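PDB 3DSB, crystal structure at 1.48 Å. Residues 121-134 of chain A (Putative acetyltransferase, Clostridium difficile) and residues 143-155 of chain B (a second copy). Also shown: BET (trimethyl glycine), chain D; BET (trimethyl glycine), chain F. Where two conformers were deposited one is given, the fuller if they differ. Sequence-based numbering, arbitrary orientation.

Chain A, residues 121-134: GMRLYVEKENINAK
Chain B 143-155: YECDYNMYEYEVI

Strand 121-127 of chain A and strand 147-152 of chain B pair antiparallel across the dimer, their axes 152° apart in direction and 4.5 Å apart at closest approach; together the two stretches bury 1078 Å². Backbone angles such as -154/162 at Leu124(A) and -126/152 at Tyr150(B) are those of extended strands; the register is read from the pairing of residues. Met122(A), Leu124(A) and Val126(A) face Tyr152(B), Tyr150(B) and Asn148(B) as hydrogen-bonded pairs, CA-CA 5.3 to 5.5 Å, whereas Arg123(A) and Tyr125(A) face Glu151(B) and Met149(B) as non-hydrogen-bonded pairs, 4.3 Å apart.

Tyr150(B) has the largest covered area, 123 Å². Its backbone is held through both its own N and its own O, as in a hydrogen-bonded antiparallel pair: Tyr150(B) N donates to Leu124(A) O at 2.8 Å (167°), and Leu124(A) N donates to Tyr150(B) O at 3.0 Å (153°). Chi1 of -77° (m) and chi2 of -101° bring the ring closer to chain A, with Tyr150(B) CE2 3.6 Å from CG1 of Val126(A) (chi1 62°, p). Leu124(A), p at chi1 and chi2, places CD1 3.9 Å from Tyr150(B) CB. The phenol reaches the start of the helix, with Tyr150(B) OH 3.3 Å from Lys134(A) CB.

Lys128(A), second at 106 Å², lies just beyond the strand at phi/psi -65/-26, inside the type I turn from Glu127(A) to Asn130(A). Lys128(A) N donates to Asp146(B) O at 3.0 Å (159°), continuing the ladder past the strand. Its chain, m at chi1 and t thereafter, runs over chain B: Lys128(A) CE lies 3.5 Å from Asn148(B) OD1. Lys128(A) NZ is 4.2 Å from Glu144(B) OE2, too far for a salt bridge, but a water 2.6 Å from each of these atoms links them.

Tyr147(B), with 80 Å² covered, has chi1 -59° (m) and chi2 -72°. CA-to-CB points away overall, yet the ring receives the edge of Tyr125(A) (chi1 59°, p; chi2 87°) on one face. Centroids 5.0 Å apart, planes at 67° and a separation of 3.8 Å between Tyr125(A) CD1 and Tyr147(B) CD1 define this edge-to-face pair.

On the sheet face shared by Tyr125(A) and Met149(B), Arg123(A) and Glu151(B) form a salt bridge. Arg123(A) NE and NH2 both donate to Glu151(B) OE1, at 3.0 and 3.1 Å; the carboxylate oxygen sits at the guanidinium edge, near its plane, which lets one acceptor serve two donors.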

ATOM      1  N   GLY A 121      -9.328  -3.474   7.049  1.00 13.43           N
ATOM      2  CA  GLY A 121      -9.755  -3.977   5.760  1.00 12.82           C
ATOM      3  C   GLY A 121      -8.655  -4.826   5.141  1.00 12.24           C
ATOM      4  O   GLY A 121      -7.525  -4.849   5.645  1.00 12.02           O
HETATM    5  N   MSE A 122      -8.998  -5.518   4.051  1.00 13.74           N
HETATM    6  CA  MSE A 122      -8.066  -6.410   3.368  1.00 13.03           C
HETATM    7  C   MSE A 122      -8.259  -6.158   1.900  1.00 12.13           C
HETATM    8  O   MSE A 122      -9.396  -6.213   1.408  1.00 12.83           O
HETATM    9  CB  MSE A 122      -8.370  -7.887   3.710  1.00 13.63           C
HETATM   10  CG  MSE A 122      -7.330  -8.830   3.193  1.00 15.15           C
HETATM   11 SE   MSE A 122      -7.831 -10.654   3.666  0.60 18.15          SE
HETATM   12  CE  MSE A 122      -8.674 -11.119   1.948  1.00 21.10           C
ATOM     13  N   ARG A 123      -7.171  -5.827   1.199  1.00 10.89           N
ATOM     14  CA  ARG A 123      -7.266  -5.364  -0.180  1.00 10.76           C
ATOM     15  C   ARG A 123      -6.261  -6.020  -1.093  1.00 10.62           C
ATOM     16  O   ARG A 123      -5.309  -6.597  -0.614  1.00 10.64           O
ATOM     17  CB  ARG A 123      -7.098  -3.845  -0.222  1.00 11.62           C
ATOM     18  CG  ARG A 123      -8.292  -3.128   0.380  1.00 12.39           C
ATOM     19  CD  ARG A 123      -8.087  -1.622   0.485  1.00 15.16           C
ATOM     20  NE  ARG A 123      -9.376  -1.019   0.810  1.00 19.02           N
ATOM     21  CZ  ARG A 123      -9.542   0.273   1.057  1.00 21.49           C
ATOM     22  NH1 ARG A 123      -8.498   1.082   1.012  1.00 20.83           N
ATOM     23  NH2 ARG A 123     -10.756   0.721   1.359  1.00 25.55           N
ATOM     24  N   LEU A 124      -6.490  -5.930  -2.403  1.00 10.41           N
ATOM     25  CA  LEU A 124      -5.447  -6.299  -3.350  1.00 10.73           C
ATOM     26  C   LEU A 124      -5.699  -5.530  -4.631  1.00 10.39           C
ATOM     27  O   LEU A 124      -6.830  -5.036  -4.872  1.00 12.00           O
ATOM     28  CB  LEU A 124      -5.356  -7.820  -3.587  1.00 11.04           C
ATOM     29  CG  LEU A 124      -6.579  -8.533  -4.172  1.00 11.67           C
ATOM     30  CD1 LEU A 124      -6.737  -8.316  -5.683  1.00 12.00           C
ATOM     31  CD2 LEU A 124      -6.520 -10.046  -3.867  1.00 12.91           C
ATOM     32  N   TYR A 125      -4.678  -5.435  -5.481  1.00 11.07           N
ATOM     33  CA  TYR A 125      -4.903  -4.924  -6.872  1.00 12.33           C
ATOM     34  C   TYR A 125      -4.465  -6.005  -7.852  1.00 13.01           C
ATOM     35  O   TYR A 125      -3.524  -6.770  -7.574  1.00 14.10           O
ATOM     36  CB  TYR A 125      -4.234  -3.533  -7.142  1.00 14.59           C
ATOM     37  CG  TYR A 125      -2.713  -3.517  -6.939  1.00 15.21           C
ATOM     38  CD1 TYR A 125      -1.853  -3.871  -7.996  1.00 18.31           C
ATOM     39  CD2 TYR A 125      -2.141  -3.221  -5.691  1.00 15.65           C
ATOM     40  CE1 TYR A 125      -0.454  -3.929  -7.827  1.00 21.02           C
ATOM     41  CE2 TYR A 125      -0.740  -3.217  -5.529  1.00 18.98           C
ATOM     42  CZ  TYR A 125       0.091  -3.609  -6.591  1.00 20.79           C
ATOM     43  OH  TYR A 125       1.487  -3.693  -6.472  1.00 23.85           O
ATOM     44  N   VAL A 126      -5.146  -6.059  -8.994  1.00 12.51           N
ATOM     45  CA  VAL A 126      -4.871  -7.062 -10.013  1.00 13.18           C
ATOM     46  C   VAL A 126      -5.040  -6.484 -11.410  1.00 13.07           C
ATOM     47  O   VAL A 126      -5.862  -5.591 -11.623  1.00 13.88           O
ATOM     48  CB  VAL A 126      -5.797  -8.299  -9.792  1.00 14.03           C
ATOM     49  CG1 VAL A 126      -7.300  -7.947  -9.923  1.00 15.66           C
ATOM     50  CG2 VAL A 126      -5.409  -9.472 -10.710  1.00 15.86           C
ATOM     51  N   GLU A 127      -4.254  -6.977 -12.356  1.00 14.61           N
ATOM     52  CA  GLU A 127      -4.398  -6.513 -13.736  1.00 16.69           C
ATOM     53  C   GLU A 127      -5.823  -6.669 -14.225  1.00 16.39           C
ATOM     54  O   GLU A 127      -6.460  -7.703 -13.972  1.00 16.06           O
ATOM     55  CB  GLU A 127      -3.498  -7.336 -14.675  1.00 18.02           C
ATOM     56  CG  GLU A 127      -2.054  -7.112 -14.539  1.00 21.06           C
ATOM     57  CD  GLU A 127      -1.218  -8.030 -15.466  1.00 23.02           C
ATOM     58  OE1 GLU A 127      -1.802  -8.850 -16.197  1.00 29.38           O
ATOM     59  OE2 GLU A 127       0.021  -7.929 -15.418  1.00 29.80           O
ATOM     60  N   LYS A 128      -6.298  -5.691 -14.999  1.00 16.84           N
ATOM     61  CA  LYS A 128      -7.666  -5.766 -15.547  1.00 17.40           C
ATOM     62  C   LYS A 128      -7.811  -6.948 -16.523  1.00 19.14           C
ATOM     63  O   LYS A 128      -8.910  -7.455 -16.715  1.00 20.69           O
ATOM     64  CB  LYS A 128      -8.063  -4.468 -16.277  1.00 16.85           C
ATOM     65  CG  LYS A 128      -8.173  -3.278 -15.349  1.00 18.59           C
ATOM     66  CD  LYS A 128      -8.615  -2.031 -16.097  1.00 20.90           C
ATOM     67  CE  LYS A 128      -8.760  -0.855 -15.123  1.00 22.91           C
ATOM     68  NZ  LYS A 128      -8.933   0.446 -15.840  1.00 28.69           N
ATOM     69  N   GLU A 129      -6.691  -7.349 -17.116  1.00 19.84           N
ATOM     70  CA  GLU A 129      -6.687  -8.444 -18.100  1.00 21.88           C
ATOM     71  C   GLU A 129      -6.842  -9.826 -17.517  1.00 22.51           C
ATOM     72  O   GLU A 129      -7.035 -10.804 -18.258  1.00 23.65           O
ATOM     73  CB  GLU A 129      -5.413  -8.410 -18.952  1.00 23.04           C
ATOM     74  CG  GLU A 129      -5.348  -7.228 -19.861  1.00 25.85           C
ATOM     75  CD  GLU A 129      -4.772  -5.999 -19.193  1.00 28.49           C
ATOM     76  OE1 GLU A 129      -4.371  -6.086 -17.995  1.00 26.19           O
ATOM     77  OE2 GLU A 129      -4.730  -4.943 -19.879  1.00 31.19           O
ATOM     78  N   ASN A 130      -6.724  -9.946 -16.204  1.00 21.19           N
ATOM     79  CA  ASN A 130      -6.811 -11.243 -15.594  1.00 22.69           C
ATOM     80  C   ASN A 130      -8.262 -11.640 -15.575  1.00 24.35           C
ATOM     81  O   ASN A 130      -9.015 -11.190 -14.722  1.00 25.50           O
ATOM     82  CB  ASN A 130      -6.217 -11.188 -14.194  1.00 20.44           C
ATOM     83  CG  ASN A 130      -6.143 -12.545 -13.545  1.00 22.21           C
ATOM     84  OD1 ASN A 130      -7.063 -13.370 -13.666  1.00 24.11           O
ATOM     85  ND2 ASN A 130      -5.060 -12.771 -12.814  1.00 22.74           N
ATOM     86  N   ILE A 131      -8.628 -12.510 -16.523  1.00 26.17           N
ATOM     87  CA  ILE A 131     -10.020 -12.913 -16.775  1.00 28.67           C
ATOM     88  C   ILE A 131     -10.642 -13.749 -15.651  1.00 28.56           C
ATOM     89  O   ILE A 131     -11.872 -13.812 -15.543  1.00 30.62           O
ATOM     90  CB  ILE A 131     -10.186 -13.654 -18.160  1.00 29.05           C
ATOM     91  CG1 ILE A 131      -9.461 -15.022 -18.177  1.00 30.56           C
ATOM     92  CG2 ILE A 131      -9.741 -12.740 -19.307  1.00 30.51           C
ATOM     93  CD1 ILE A 131      -9.688 -15.862 -19.456  1.00 30.46           C
ATOM     94  N   ASN A 132      -9.801 -14.346 -14.804  1.00 27.14           N
ATOM     95  CA  ASN A 132     -10.261 -15.288 -13.792  1.00 26.77           C
ATOM     96  C   ASN A 132     -10.292 -14.738 -12.367  1.00 25.03           C
ATOM     97  O   ASN A 132     -10.854 -15.365 -11.469  1.00 24.08           O
ATOM     98  CB  ASN A 132      -9.409 -16.542 -13.838  1.00 28.57           C
ATOM     99  CG  ASN A 132      -9.467 -17.229 -15.187  1.00 31.32           C
ATOM    100  OD1 ASN A 132      -8.446 -17.395 -15.844  1.00 36.25           O
ATOM    101  ND2 ASN A 132     -10.664 -17.592 -15.620  1.00 32.96           N
ATOM    102  N   ALA A 133      -9.701 -13.555 -12.196  1.00 23.87           N
ATOM    103  CA  ALA A 133      -9.592 -12.920 -10.856  1.00 23.09           C
ATOM    104  C   ALA A 133     -10.944 -12.663 -10.225  1.00 22.90           C
ATOM    105  O   ALA A 133     -11.167 -13.011  -9.070  1.00 22.89           O
ATOM    106  CB  ALA A 133      -8.788 -11.593 -10.926  1.00 24.00           C
ATOM    107  N   LYS A 134     -11.867 -12.079 -10.974  1.00 23.39           N
ATOM    108  CA  LYS A 134     -13.148 -11.717 -10.401  1.00 24.64           C
ATOM    109  C   LYS A 134     -13.873 -12.899  -9.752  1.00 24.13           C
ATOM    110  O   LYS A 134     -14.282 -12.813  -8.610  1.00 24.75           O
ATOM    111  CB  LYS A 134     -14.049 -11.043 -11.438  1.00 25.57           C
ATOM    112  CG  LYS A 134     -15.154 -10.220 -10.814  1.00 28.85           C
ATOM    113  CD  LYS A 134     -15.863  -9.397 -11.867  1.00 33.19           C
ATOM    114  CE  LYS A 134     -17.159  -8.792 -11.331  1.00 35.44           C
ATOM    115  NZ  LYS A 134     -18.081  -8.402 -12.456  1.00 40.01           N
TER
ATOM    116  N   TYR B 143      -0.855   9.059 -14.581  1.00 15.80           N
ATOM    117  CA  TYR B 143      -1.836   8.496 -15.492  1.00 15.54           C
ATOM    118  C   TYR B 143      -2.456   7.263 -14.910  1.00 14.56           C
ATOM    119  O   TYR B 143      -1.887   6.592 -14.064  1.00 14.95           O
ATOM    120  CB  TYR B 143      -1.179   8.170 -16.850  1.00 17.42           C
ATOM    121  CG  TYR B 143      -0.499   9.381 -17.419  1.00 18.49           C
ATOM    122  CD1 TYR B 143      -1.258  10.439 -17.853  1.00 19.89           C
ATOM    123  CD2 TYR B 143       0.907   9.469 -17.507  1.00 18.44           C
ATOM    124  CE1 TYR B 143      -0.666  11.606 -18.382  1.00 20.13           C
ATOM    125  CE2 TYR B 143       1.531  10.647 -18.041  1.00 19.64           C
ATOM    126  CZ  TYR B 143       0.721  11.693 -18.450  1.00 19.64           C
ATOM    127  OH  TYR B 143       1.303  12.856 -18.961  1.00 23.86           O
ATOM    128  N   GLU B 144      -3.642   6.950 -15.404  1.00 13.92           N
ATOM    129  CA  GLU B 144      -4.390   5.837 -14.888  1.00 15.06           C
ATOM    130  C   GLU B 144      -3.720   4.512 -15.202  1.00 15.08           C
ATOM    131  O   GLU B 144      -3.253   4.261 -16.338  1.00 14.61           O
ATOM    132  CB  GLU B 144      -5.771   5.886 -15.530  1.00 14.52           C
ATOM    133  CG  GLU B 144      -6.728   4.947 -14.912  1.00 18.12           C
ATOM    134  CD  GLU B 144      -8.171   5.223 -15.331  1.00 22.10           C
ATOM    135  OE1 GLU B 144      -8.439   6.164 -16.109  1.00 27.15           O
ATOM    136  OE2 GLU B 144      -9.037   4.498 -14.865  1.00 26.49           O
ATOM    137  N   CYS B 145      -3.686   3.652 -14.186  1.00 15.36           N
ATOM    138  CA  CYS B 145      -3.126   2.313 -14.307  1.00 16.19           C
ATOM    139  C   CYS B 145      -4.147   1.306 -14.770  1.00 17.25           C
ATOM    140  O   CYS B 145      -5.330   1.616 -14.865  1.00 19.95           O
ATOM    141  CB  CYS B 145      -2.614   1.841 -12.953  1.00 16.76           C
ATOM    142  SG  CYS B 145      -1.464   2.896 -12.121  1.00 20.67           S
ATOM    143  N   ASP B 146      -3.666   0.122 -15.092  1.00 17.33           N
ATOM    144  CA  ASP B 146      -4.490  -0.931 -15.696  1.00 17.89           C
ATOM    145  C   ASP B 146      -4.806  -1.990 -14.655  1.00 16.64           C
ATOM    146  O   ASP B 146      -4.619  -3.193 -14.904  1.00 17.51           O
ATOM    147  CB  ASP B 146      -3.728  -1.543 -16.897  1.00 18.62           C
ATOM    148  CG  ASP B 146      -4.567  -2.496 -17.756  1.00 22.91           C
ATOM    149  OD1 ASP B 146      -5.801  -2.420 -17.767  1.00 25.77           O
ATOM    150  OD2 ASP B 146      -3.920  -3.282 -18.490  1.00 28.42           O
ATOM    151  N   TYR B 147      -5.260  -1.528 -13.479  1.00 14.97           N
ATOM    152  CA  TYR B 147      -5.580  -2.436 -12.382  1.00 14.73           C
ATOM    153  C   TYR B 147      -6.969  -2.207 -11.817  1.00 12.28           C
ATOM    154  O   TYR B 147      -7.491  -1.089 -11.830  1.00 14.25           O
ATOM    155  CB  TYR B 147      -4.660  -2.222 -11.185  1.00 16.55           C
ATOM    156  CG  TYR B 147      -3.206  -2.411 -11.450  1.00 19.22           C
ATOM    157  CD1 TYR B 147      -2.653  -3.675 -11.667  1.00 18.52           C
ATOM    158  CD2 TYR B 147      -2.370  -1.310 -11.419  1.00 23.59           C
ATOM    159  CE1 TYR B 147      -1.294  -3.832 -11.933  1.00 22.34           C
ATOM    160  CE2 TYR B 147      -1.002  -1.452 -11.643  1.00 24.14           C
ATOM    161  CZ  TYR B 147      -0.482  -2.701 -11.909  1.00 22.59           C
ATOM    162  OH  TYR B 147       0.870  -2.804 -12.139  1.00 25.47           O
ATOM    163  N   ASN B 148      -7.566  -3.293 -11.330  1.00 12.20           N
ATOM    164  CA  ASN B 148      -8.728  -3.183 -10.440  1.00 13.24           C
ATOM    165  C   ASN B 148      -8.325  -3.497  -9.011  1.00 13.68           C
ATOM    166  O   ASN B 148      -7.466  -4.335  -8.787  1.00 13.36           O
ATOM    167  CB  ASN B 148      -9.824  -4.182 -10.867  1.00 13.86           C
ATOM    168  CG  ASN B 148     -10.345  -3.900 -12.260  1.00 14.71           C
ATOM    169  OD1 ASN B 148     -10.439  -2.734 -12.660  1.00 16.70           O
ATOM    170  ND2 ASN B 148     -10.596  -4.956 -13.023  1.00 16.91           N
HETATM  171  N   MSE B 149      -8.950  -2.802  -8.058  1.00 13.58           N
HETATM  172  CA  MSE B 149      -8.797  -3.135  -6.643  1.00 15.34           C
HETATM  173  C   MSE B 149      -9.945  -4.017  -6.184  1.00 14.05           C
HETATM  174  O   MSE B 149     -11.085  -3.879  -6.673  1.00 14.62           O
HETATM  175  CB  MSE B 149      -8.714  -1.865  -5.822  1.00 15.58           C
HETATM  176  CG  MSE B 149      -7.339  -1.262  -5.851  1.00 20.23           C
HETATM  177 SE   MSE B 149      -7.297   0.479  -4.949  0.50 21.02          SE
HETATM  178  CE  MSE B 149      -8.554   0.114  -3.569  1.00 23.58           C
ATOM    179  N   TYR B 150      -9.629  -4.920  -5.255  1.00 13.51           N
ATOM    180  CA  TYR B 150     -10.631  -5.768  -4.611  1.00 13.45           C
ATOM    181  C   TYR B 150     -10.505  -5.626  -3.106  1.00 13.32           C
ATOM    182  O   TYR B 150      -9.400  -5.364  -2.593  1.00 13.18           O
ATOM    183  CB  TYR B 150     -10.424  -7.251  -4.967  1.00 13.78           C
ATOM    184  CG  TYR B 150     -10.922  -7.572  -6.356  1.00 14.14           C
ATOM    185  CD1 TYR B 150     -12.156  -8.197  -6.544  1.00 14.88           C
ATOM    186  CD2 TYR B 150     -10.169  -7.262  -7.488  1.00 15.65           C
ATOM    187  CE1 TYR B 150     -12.658  -8.464  -7.815  1.00 15.35           C
ATOM    188  CE2 TYR B 150     -10.654  -7.527  -8.768  1.00 16.21           C
ATOM    189  CZ  TYR B 150     -11.901  -8.140  -8.921  1.00 14.69           C
ATOM    190  OH  TYR B 150     -12.417  -8.443 -10.183  1.00 19.81           O
ATOM    191  N   GLU B 151     -11.613  -5.827  -2.385  1.00 12.62           N
ATOM    192  CA  GLU B 151     -11.533  -5.758  -0.920  1.00 13.32           C
ATOM    193  C   GLU B 151     -12.476  -6.751  -0.269  1.00 13.80           C
ATOM    194  O   GLU B 151     -13.557  -7.084  -0.821  1.00 14.01           O
ATOM    195  CB  GLU B 151     -11.773  -4.343  -0.401  1.00 15.24           C
ATOM    196  CG  GLU B 151     -13.153  -3.819  -0.506  1.00 20.05           C
ATOM    197  CD  GLU B 151     -13.223  -2.349  -0.116  1.00 23.21           C
ATOM    198  OE1 GLU B 151     -12.261  -1.857   0.553  1.00 26.46           O
ATOM    199  OE2 GLU B 151     -14.254  -1.705  -0.462  1.00 26.06           O
ATOM    200  N   TYR B 152     -12.024  -7.222   0.895  1.00 14.24           N
ATOM    201  CA  TYR B 152     -12.819  -8.043   1.777  1.00 14.15           C
ATOM    202  C   TYR B 152     -13.220  -7.150   2.953  1.00 14.42           C
ATOM    203  O   TYR B 152     -12.344  -6.507   3.559  1.00 15.01           O
ATOM    204  CB  TYR B 152     -11.960  -9.204   2.274  1.00 15.04           C
ATOM    205  CG  TYR B 152     -12.536  -9.978   3.431  1.00 15.94           C
ATOM    206  CD1 TYR B 152     -13.716 -10.710   3.291  1.00 16.34           C
ATOM    207  CD2 TYR B 152     -11.869 -10.011   4.667  1.00 16.70           C
ATOM    208  CE1 TYR B 152     -14.248 -11.410   4.356  1.00 18.15           C
ATOM    209  CE2 TYR B 152     -12.391 -10.734   5.746  1.00 17.90           C
ATOM    210  CZ  TYR B 152     -13.565 -11.444   5.570  1.00 16.69           C
ATOM    211  OH  TYR B 152     -14.082 -12.147   6.643  1.00 20.49           O
ATOM    212  N   GLU B 153     -14.513  -7.124   3.276  1.00 14.57           N
ATOM    213  CA  GLU B 153     -14.980  -6.275   4.359  1.00 15.87           C
ATOM    214  C   GLU B 153     -14.812  -7.057   5.650  1.00 16.17           C
ATOM    215  O   GLU B 153     -15.381  -8.147   5.853  1.00 15.83           O
ATOM    216  CB  GLU B 153     -16.420  -5.775   4.109  1.00 18.00           C
ATOM    217  CG  GLU B 153     -16.538  -4.917   2.830  1.00 21.55           C
ATOM    218  CD  GLU B 153     -15.712  -3.642   2.869  1.00 27.21           C
ATOM    219  OE1 GLU B 153     -15.448  -3.087   3.974  1.00 31.40           O
ATOM    220  OE2 GLU B 153     -15.336  -3.179   1.784  1.00 31.41           O
ATOM    221  N   VAL B 154     -13.935  -6.535   6.492  1.00 17.42           N
ATOM    222  CA  VAL B 154     -13.645  -7.122   7.758  0.50 19.35           C
ATOM    223  C   VAL B 154     -14.711  -6.554   8.701  1.00 20.64           C
ATOM    224  O   VAL B 154     -15.024  -5.350   8.633  1.00 23.51           O
ATOM    225  CB  VAL B 154     -12.229  -6.692   8.231  0.50 19.26           C
ATOM    226  CG1 VAL B 154     -11.910  -7.284   9.558  0.50 19.16           C
ATOM    227  CG2 VAL B 154     -11.149  -7.095   7.204  0.50 18.98           C
ATOM    228  N   ILE B 155     -15.239  -7.389   9.548  1.00 21.46           N
ATOM    229  CA  ILE B 155     -16.107  -6.945  10.633  1.00 22.93           C
ATOM    230  C   ILE B 155     -15.586  -7.615  11.914  1.00 24.47           C
ATOM    231  O   ILE B 155     -15.136  -8.781  11.913  1.00 24.16           O
ATOM    232  CB  ILE B 155     -17.631  -7.210  10.326  1.00 22.95           C
ATOM    233  CG1 ILE B 155     -18.536  -6.323  11.229  1.00 23.17           C
ATOM    234  CG2 ILE B 155     -17.936  -8.735  10.366  1.00 24.46           C
ATOM    235  CD1 ILE B 155     -20.103  -6.501  11.054  1.00 19.21           C
TER
HETATM  236  N   BET D   1     -10.418   4.265   2.725  0.90 25.32           N
HETATM  237  CA  BET D   1      -9.530   4.285   3.936  0.90 25.91           C
HETATM  238  C   BET D   1      -9.224   5.604   4.632  0.90 25.87           C
HETATM  239  O   BET D   1      -8.031   5.879   5.005  0.90 26.26           O
HETATM  240  OXT BET D   1     -10.226   6.311   4.926  0.90 28.74           O
HETATM  241  C1  BET D   1      -9.610   3.822   1.603  0.90 23.51           C
HETATM  242  C2  BET D   1     -11.551   3.338   2.845  0.90 25.69           C
HETATM  243  C3  BET D   1     -10.979   5.583   2.397  0.90 25.87           C
HETATM  244  N   BET F   2       3.989  -4.187  -9.859  0.90 23.89           N
HETATM  245  CA  BET F   2       5.070  -4.158  -8.840  0.90 24.03           C
HETATM  246  C   BET F   2       5.606  -5.457  -8.293  0.90 23.31           C
HETATM  247  O   BET F   2       5.823  -5.700  -7.015  0.90 22.16           O
HETATM  248  OXT BET F   2       5.973  -6.167  -9.238  0.90 25.68           O
HETATM  249  C1  BET F   2       4.240  -3.261 -10.973  0.90 24.35           C
HETATM  250  C2  BET F   2       3.705  -5.528 -10.391  0.90 24.16           C
HETATM  251  C3  BET F   2       2.840  -3.655  -9.141  0.90 22.08           C
HETATM  252  O   HOH W   1     -11.526  -3.745   3.097  1.00 20.40           O
HETATM  253  O   HOH W   2      -8.621   2.156 -13.902  1.00 29.38           O
HETATM  254  O   HOH W   3      -7.050   0.763 -17.862  1.00 40.49           O